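Local coordinates for protein peptide chain release factor RF2 (Thermus thermophilus, PDB 2IHR) that directs termination of translation at the stop codons UGA and UAA, releasing the finished peptide from the ribosome through its GGQ motif, at residues 313-317 / 318-322; 129-132 / 133-137. All coordinates share one frame; numbering follows the deposited sequence.

Contact 1: 313-317 / 318-322; sequences SYVLD and KNYVK
Ser313 and Lys322 face each other as an antiparallel hydrogen-bonded pair: Lys322 N donates to Ser313 O at 2.6 Å, in the carbonyl plane, while Ser313 N reaches Lys322 O at 2.8 Å from above the plane of that carbonyl. At the next hydrogen-bonded pair, Val315 N lies nearly in line with the carbonyl of Tyr320, 3.0 Å from its O, the bond bent at the hydrogen, and the return bond from Tyr320 N to Val315 O is weak. At the turn, Leu316 O accepts two weak bonds from Asn319, one from the backbone N and one from ND2 of the side chain. Asp317 turns its carboxylate to Arg201, with which OD2 forms a salt bridge. Tyr314 and Val321, a non-hydrogen-bonded pair, lie side by side on one face of the sheet, CG2 of Val321 resting 3.5 Å from CD2 of the ring. On the other face chi1 of 69° sets CG of Tyr320 between the backbone N and the carbonyl carbon, turning the ring over the Val315 side chain, whose CG2 lies 4.0 Å from Tyr320 CE2. Asn319, with positive phi (52°), and Tyr320 both stand opposite Val315, forming a G1 beta bulge at the tight turn of a two-stranded beta hairpin.

Contact 2: 129-132 / 133-137; sequences ACDW and AEMLL
Leu136 sits over the face of the Trp132 indole, one turn further along the helix 127-145, in an i to i+4 CH-pi contact. Leu136 CG stands 4.0 Å from the centroid of the six-membered ring, only 6° off its normal, and CD2 spreads over CZ2 and CH2. With CG of Trp132 anti to the backbone N (chi1 -179°), the indole reaches along the helix toward the following turn, where Leu136 lies. Met135 approaches the same ring differently: its side chain crosses the tryptophan at about a right angle, CB lies 3.6 Å from CE3, and SD sits at the ring edge, 5.2 Å from the six-membered centroid, a Met-aromatic contact. Outside the segments, NE1 of the indole donates to His187 O, and Ala206 packs against both Trp132 and Leu136. With an alanine here instead of the tryptophan, Leu136 and Met135 would probably lose their aromatic partner and His187 O this donor. Beneath the side chains, regular helical bonds run from Ala133 N to Ala129 O, Glu134 N to Cys130 O, and Leu136 N to Trp132 O. Asp131 OD2 pairs with Arg191 in a salt bridge, while Glu134 OE2 pairs with Arg138. The Met135 chain, bent at chi3 (-117°), brings its CE methyl to 3.5 Å from Asp131 OD2.

Overall arrangement
Along the chain contact 2 comes first, on the helix 127-145, and contact 1 much later, in the hairpin of strands 312-315 and 320-323; their centres are about 15 Å apart. They fall in different domains by sequence, PCRF and RF-1, yet meet in space: the rings of Tyr314 and Trp132 stack edge-to-face, with Tyr314 CG 3.5 Å from Trp132 CH2. The hairpin continues the mixed sheet beside strand 185-190, and the helix packs against that sheet. His187 on this strand serves both contacts, its backbone O accepting from Trp132 NE1 and its ND1 hydrogen-bonded to Tyr314 OH, which also bonds to Arg312 NH1. Sequence from both domains is thus built into one helix-on-sheet unit.

Contact 1: 313-317 / 318-322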
ATOM      1  N   SER A 313     -10.171   8.661 -12.016  1.00 43.04           N
ATOM      2  CA  SER A 313      -9.948   9.591 -13.148  1.00 46.51           C
ATOM      3  C   SER A 313      -9.526  10.986 -12.744  1.00 51.30           C
ATOM      4  O   SER A 313     -10.063  11.611 -11.769  1.00 44.43           O
ATOM      5  CB  SER A 313     -11.159   9.696 -14.082  1.00 47.79           C
ATOM      6  OG  SER A 313     -11.236   8.549 -14.919  1.00 60.69           O
ATOM      7  N   TYR A 314      -8.535  11.469 -13.501  1.00 53.17           N
ATOM      8  CA  TYR A 314      -7.972  12.785 -13.267  1.00 56.75           C
ATOM      9  C   TYR A 314      -8.259  13.640 -14.459  1.00 52.89           C
ATOM     10  O   TYR A 314      -7.452  13.721 -15.370  1.00 55.81           O
ATOM     11  CB  TYR A 314      -6.472  12.685 -13.077  1.00 43.74           C
ATOM     12  CG  TYR A 314      -6.038  11.753 -11.974  1.00 41.86           C
ATOM     13  CD1 TYR A 314      -6.231  10.360 -12.090  1.00 41.34           C
ATOM     14  CD2 TYR A 314      -5.374  12.248 -10.830  1.00 39.62           C
ATOM     15  CE1 TYR A 314      -5.778   9.476 -11.119  1.00 38.03           C
ATOM     16  CE2 TYR A 314      -4.904  11.369  -9.844  1.00 37.88           C
ATOM     17  CZ  TYR A 314      -5.103   9.999 -10.009  1.00 38.23           C
ATOM     18  OH  TYR A 314      -4.545   9.138  -9.115  1.00 39.50           O
ATOM     19  N   VAL A 315      -9.390  14.316 -14.470  1.00 52.16           N
ATOM     20  CA  VAL A 315      -9.673  15.079 -15.665  1.00 56.84           C
ATOM     21  C   VAL A 315      -9.513  16.544 -15.364  1.00 59.10           C
ATOM     22  O   VAL A 315     -10.373  17.189 -14.783  1.00 55.01           O
ATOM     23  CB  VAL A 315     -11.069  14.647 -16.303  1.00 42.35           C
ATOM     24  CG1 VAL A 315     -11.938  14.081 -15.279  1.00 40.23           C
ATOM     25  CG2 VAL A 315     -11.728  15.813 -17.045  1.00 46.15           C
ATOM     26  N   LEU A 316      -8.359  17.018 -15.822  1.00 55.51           N
ATOM     27  CA  LEU A 316      -7.836  18.340 -15.609  1.00 54.21           C
ATOM     28  C   LEU A 316      -8.428  19.581 -16.236  1.00 55.15           C
ATOM     29  O   LEU A 316      -8.392  20.633 -15.615  1.00 63.31           O
ATOM     30  CB  LEU A 316      -6.337  18.266 -15.876  1.00 50.41           C
ATOM     31  CG  LEU A 316      -5.635  17.010 -15.275  1.00 51.48           C
ATOM     32  CD1 LEU A 316      -4.163  17.233 -15.368  1.00 43.56           C
ATOM     33  CD2 LEU A 316      -5.985  16.681 -13.788  1.00 42.97           C
ATOM     34  N   ASP A 317      -8.963  19.498 -17.439  1.00 57.22           N
ATOM     35  CA  ASP A 317      -9.575  20.679 -18.045  1.00 54.93           C
ATOM     36  C   ASP A 317     -10.926  20.976 -17.422  1.00 58.19           C
ATOM     37  O   ASP A 317     -11.541  21.989 -17.739  1.00 71.15           O
ATOM     38  CB  ASP A 317      -9.784  20.479 -19.536  1.00 50.54           C
ATOM     39  CG  ASP A 317     -10.222  19.075 -19.855  1.00 66.34           C
ATOM     40  OD1 ASP A 317     -11.167  18.569 -19.202  1.00 63.55           O
ATOM     41  OD2 ASP A 317      -9.613  18.470 -20.751  1.00 70.11           O
ATOM     42  N   LYS A 318     -11.410  20.086 -16.566  1.00 54.72           N
ATOM     43  CA  LYS A 318     -12.697  20.284 -15.914  1.00 54.21           C
ATOM     44  C   LYS A 318     -12.472  20.263 -14.409  1.00 51.55           C
ATOM     45  O   LYS A 318     -13.401  20.209 -13.625  1.00 49.74           O
ATOM     46  CB  LYS A 318     -13.695  19.194 -16.371  1.00 48.86           C
ATOM     47  CG  LYS A 318     -14.130  19.410 -17.820  1.00 60.46           C
ATOM     48  CD  LYS A 318     -14.528  18.122 -18.533  1.00 75.52           C
ATOM     49  CE  LYS A 318     -15.799  18.293 -19.386  1.00 86.09           C
ATOM     50  NZ  LYS A 318     -17.070  18.100 -18.556  1.00 87.34           N
ATOM     51  N   ASN A 319     -11.208  20.244 -14.013  1.00 50.85           N
ATOM     52  CA  ASN A 319     -10.820  20.331 -12.608  1.00 53.75           C
ATOM     53  C   ASN A 319     -11.359  19.455 -11.525  1.00 53.62           C
ATOM     54  O   ASN A 319     -11.804  19.946 -10.488  1.00 59.59           O
ATOM     55  CB  ASN A 319     -11.003  21.770 -12.113  1.00 65.26           C
ATOM     56  CG  ASN A 319     -10.060  22.727 -12.761  1.00 74.51           C
ATOM     57  OD1 ASN A 319     -10.060  23.911 -12.451  1.00 82.32           O
ATOM     58  ND2 ASN A 319      -9.234  22.222 -13.672  1.00 83.55           N
ATOM     59  N   TYR A 320     -11.270  18.161 -11.719  1.00 54.07           N
ATOM     60  CA  TYR A 320     -11.712  17.231 -10.694  1.00 53.57           C
ATOM     61  C   TYR A 320     -10.961  15.917 -10.899  1.00 55.64           C
ATOM     62  O   TYR A 320     -10.448  15.629 -12.006  1.00 54.81           O
ATOM     63  CB  TYR A 320     -13.242  17.012 -10.756  1.00 46.43           C
ATOM     64  CG  TYR A 320     -13.735  16.253 -11.975  1.00 50.62           C
ATOM     65  CD1 TYR A 320     -13.892  14.884 -11.951  1.00 50.12           C
ATOM     66  CD2 TYR A 320     -14.041  16.916 -13.150  1.00 48.53           C
ATOM     67  CE1 TYR A 320     -14.354  14.196 -13.049  1.00 52.01           C
ATOM     68  CE2 TYR A 320     -14.489  16.247 -14.249  1.00 47.25           C
ATOM     69  CZ  TYR A 320     -14.662  14.871 -14.202  1.00 55.19           C
ATOM     70  OH  TYR A 320     -15.208  14.187 -15.302  1.00 42.07           O
ATOM     71  N   VAL A 321     -10.867  15.165  -9.802  1.00 56.42           N
ATOM     72  CA  VAL A 321     -10.262  13.837  -9.726  1.00 51.17           C
ATOM     73  C   VAL A 321     -11.408  13.011  -9.144  1.00 50.59           C
ATOM     74  O   VAL A 321     -12.035  13.411  -8.189  1.00 46.68           O
ATOM     75  CB  VAL A 321      -9.068  13.816  -8.800  1.00 38.25           C
ATOM     76  CG1 VAL A 321      -8.811  12.415  -8.322  1.00 35.29           C
ATOM     77  CG2 VAL A 321      -7.851  14.341  -9.595  1.00 39.26           C
ATOM     78  N   LYS A 322     -11.675  11.863  -9.747  1.00 54.57           N
ATOM     79  CA  LYS A 322     -12.806  11.050  -9.356  1.00 53.16           C
ATOM     80  C   LYS A 322     -12.574   9.539  -9.273  1.00 57.39           C
ATOM     81  O   LYS A 322     -12.354   8.843 -10.292  1.00 50.17           O
ATOM     82  CB  LYS A 322     -13.906  11.345 -10.368  1.00 48.70           C
ATOM     83  CG  LYS A 322     -15.048  10.383 -10.397  1.00 46.76           C
ATOM     84  CD  LYS A 322     -15.911  10.545  -9.237  1.00 40.45           C
ATOM     85  CE  LYS A 322     -17.105   9.725  -9.472  1.00 52.29           C
ATOM     86  NZ  LYS A 322     -18.181  10.225  -8.544  1.00 71.99           N
TER

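Contact 2: 129-132 / 133-137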
ATOM      1  N   ALA A 129       0.906   9.208 -22.585  1.00 64.00           N
ATOM      2  CA  ALA A 129       0.951   8.222 -21.509  1.00 64.33           C
ATOM      3  C   ALA A 129       2.286   8.133 -20.722  1.00 58.94           C
ATOM      4  O   ALA A 129       2.314   7.724 -19.555  1.00 55.72           O
ATOM      5  CB  ALA A 129       0.554   6.833 -22.050  1.00 46.60           C
ATOM      6  N   CYS A 130       3.389   8.510 -21.341  1.00 52.14           N
ATOM      7  CA  CYS A 130       4.671   8.427 -20.655  1.00 61.89           C
ATOM      8  C   CYS A 130       4.779   9.591 -19.678  1.00 59.02           C
ATOM      9  O   CYS A 130       5.308   9.449 -18.571  1.00 57.77           O
ATOM     10  CB  CYS A 130       5.855   8.466 -21.659  1.00 75.19           C
ATOM     11  SG  CYS A 130       5.879   7.148 -22.927  1.00 86.29           S
ATOM     12  N   ASP A 131       4.273  10.738 -20.106  1.00 65.63           N
ATOM     13  CA  ASP A 131       4.281  11.929 -19.279  1.00 67.37           C
ATOM     14  C   ASP A 131       3.394  11.643 -18.056  1.00 66.56           C
ATOM     15  O   ASP A 131       3.785  11.904 -16.906  1.00 65.12           O
ATOM     16  CB  ASP A 131       3.759  13.112 -20.117  1.00 76.83           C
ATOM     17  CG  ASP A 131       3.923  14.466 -19.422  1.00 78.70           C
ATOM     18  OD1 ASP A 131       4.948  14.682 -18.729  1.00 79.87           O
ATOM     19  OD2 ASP A 131       3.018  15.325 -19.596  1.00 72.01           O
ATOM     20  N   TRP A 132       2.215  11.075 -18.314  1.00 58.60           N
ATOM     21  CA  TRP A 132       1.258  10.720 -17.263  1.00 53.60           C
ATOM     22  C   TRP A 132       1.874   9.758 -16.236  1.00 53.89           C
ATOM     23  O   TRP A 132       1.654   9.877 -15.033  1.00 56.12           O
ATOM     24  CB  TRP A 132       0.024  10.095 -17.920  1.00 52.66           C
ATOM     25  CG  TRP A 132      -1.119   9.658 -17.000  1.00 55.98           C
ATOM     26  CD1 TRP A 132      -1.924   8.565 -17.180  1.00 52.50           C
ATOM     27  CD2 TRP A 132      -1.587  10.305 -15.792  1.00 45.93           C
ATOM     28  NE1 TRP A 132      -2.846   8.489 -16.165  1.00 56.92           N
ATOM     29  CE2 TRP A 132      -2.663   9.541 -15.301  1.00 50.49           C
ATOM     30  CE3 TRP A 132      -1.202  11.460 -15.081  1.00 54.65           C
ATOM     31  CZ2 TRP A 132      -3.351   9.878 -14.142  1.00 46.92           C
ATOM     32  CZ3 TRP A 132      -1.901  11.802 -13.915  1.00 48.34           C
ATOM     33  CH2 TRP A 132      -2.952  11.010 -13.466  1.00 49.01           C
ATOM     34  N   ALA A 133       2.623   8.778 -16.712  1.00 53.86           N
ATOM     35  CA  ALA A 133       3.266   7.827 -15.833  1.00 55.37           C
ATOM     36  C   ALA A 133       4.293   8.572 -14.893  1.00 57.96           C
ATOM     37  O   ALA A 133       4.402   8.311 -13.668  1.00 50.57           O
ATOM     38  CB  ALA A 133       3.950   6.764 -16.698  1.00 45.12           C
ATOM     39  N   GLU A 134       5.037   9.509 -15.465  1.00 62.05           N
ATOM     40  CA  GLU A 134       5.988  10.263 -14.680  1.00 66.41           C
ATOM     41  C   GLU A 134       5.215  11.106 -13.643  1.00 68.05           C
ATOM     42  O   GLU A 134       5.689  11.347 -12.521  1.00 68.20           O
ATOM     43  CB  GLU A 134       6.797  11.147 -15.610  1.00 68.67           C
ATOM     44  CG  GLU A 134       7.949  11.857 -14.932  1.00 85.21           C
ATOM     45  CD  GLU A 134       8.744  12.647 -15.927  1.00 89.60           C
ATOM     46  OE1 GLU A 134       8.849  12.162 -17.066  1.00 96.77           O
ATOM     47  OE2 GLU A 134       9.262  13.730 -15.580  1.00 89.86           O
ATOM     48  N   MET A 135       4.010  11.527 -14.026  1.00 53.62           N
ATOM     49  CA  MET A 135       3.176  12.323 -13.163  1.00 48.80           C
ATOM     50  C   MET A 135       2.731  11.564 -11.945  1.00 50.69           C
ATOM     51  O   MET A 135       2.769  12.079 -10.805  1.00 53.57           O
ATOM     52  CB  MET A 135       1.966  12.850 -13.933  1.00 54.03           C
ATOM     53  CG  MET A 135       2.329  13.911 -15.030  1.00 57.43           C
ATOM     54  SD  MET A 135       0.827  14.802 -15.506  1.00 58.70           S
ATOM     55  CE  MET A 135       0.707  14.343 -17.215  1.00 63.93           C
ATOM     56  N   LEU A 136       2.293  10.337 -12.179  1.00 55.96           N
ATOM     57  CA  LEU A 136       1.869   9.482 -11.096  1.00 53.22           C
ATOM     58  C   LEU A 136       3.098   9.219 -10.192  1.00 53.47           C
ATOM     59  O   LEU A 136       2.958   9.204  -8.964  1.00 56.06           O
ATOM     60  CB  LEU A 136       1.307   8.174 -11.685  1.00 42.72           C
ATOM     61  CG  LEU A 136      -0.063   8.215 -12.405  1.00 46.51           C
ATOM     62  CD1 LEU A 136      -0.212   7.004 -13.353  1.00 46.67           C
ATOM     63  CD2 LEU A 136      -1.199   8.218 -11.364  1.00 39.29           C
ATOM     64  N   LEU A 137       4.283   9.014 -10.803  1.00 47.59           N
ATOM     65  CA  LEU A 137       5.543   8.756 -10.076  1.00 49.24           C
ATOM     66  C   LEU A 137       5.852   9.916  -9.128  1.00 55.14           C
ATOM     67  O   LEU A 137       6.249   9.719  -7.996  1.00 50.41           O
ATOM     68  CB  LEU A 137       6.740   8.628 -11.042  1.00 51.75           C
ATOM     69  CG  LEU A 137       8.009   7.771 -10.690  1.00 57.43           C
ATOM     70  CD1 LEU A 137       9.251   8.455 -11.231  1.00 42.64           C
ATOM     71  CD2 LEU A 137       8.153   7.525  -9.225  1.00 40.43           C
TER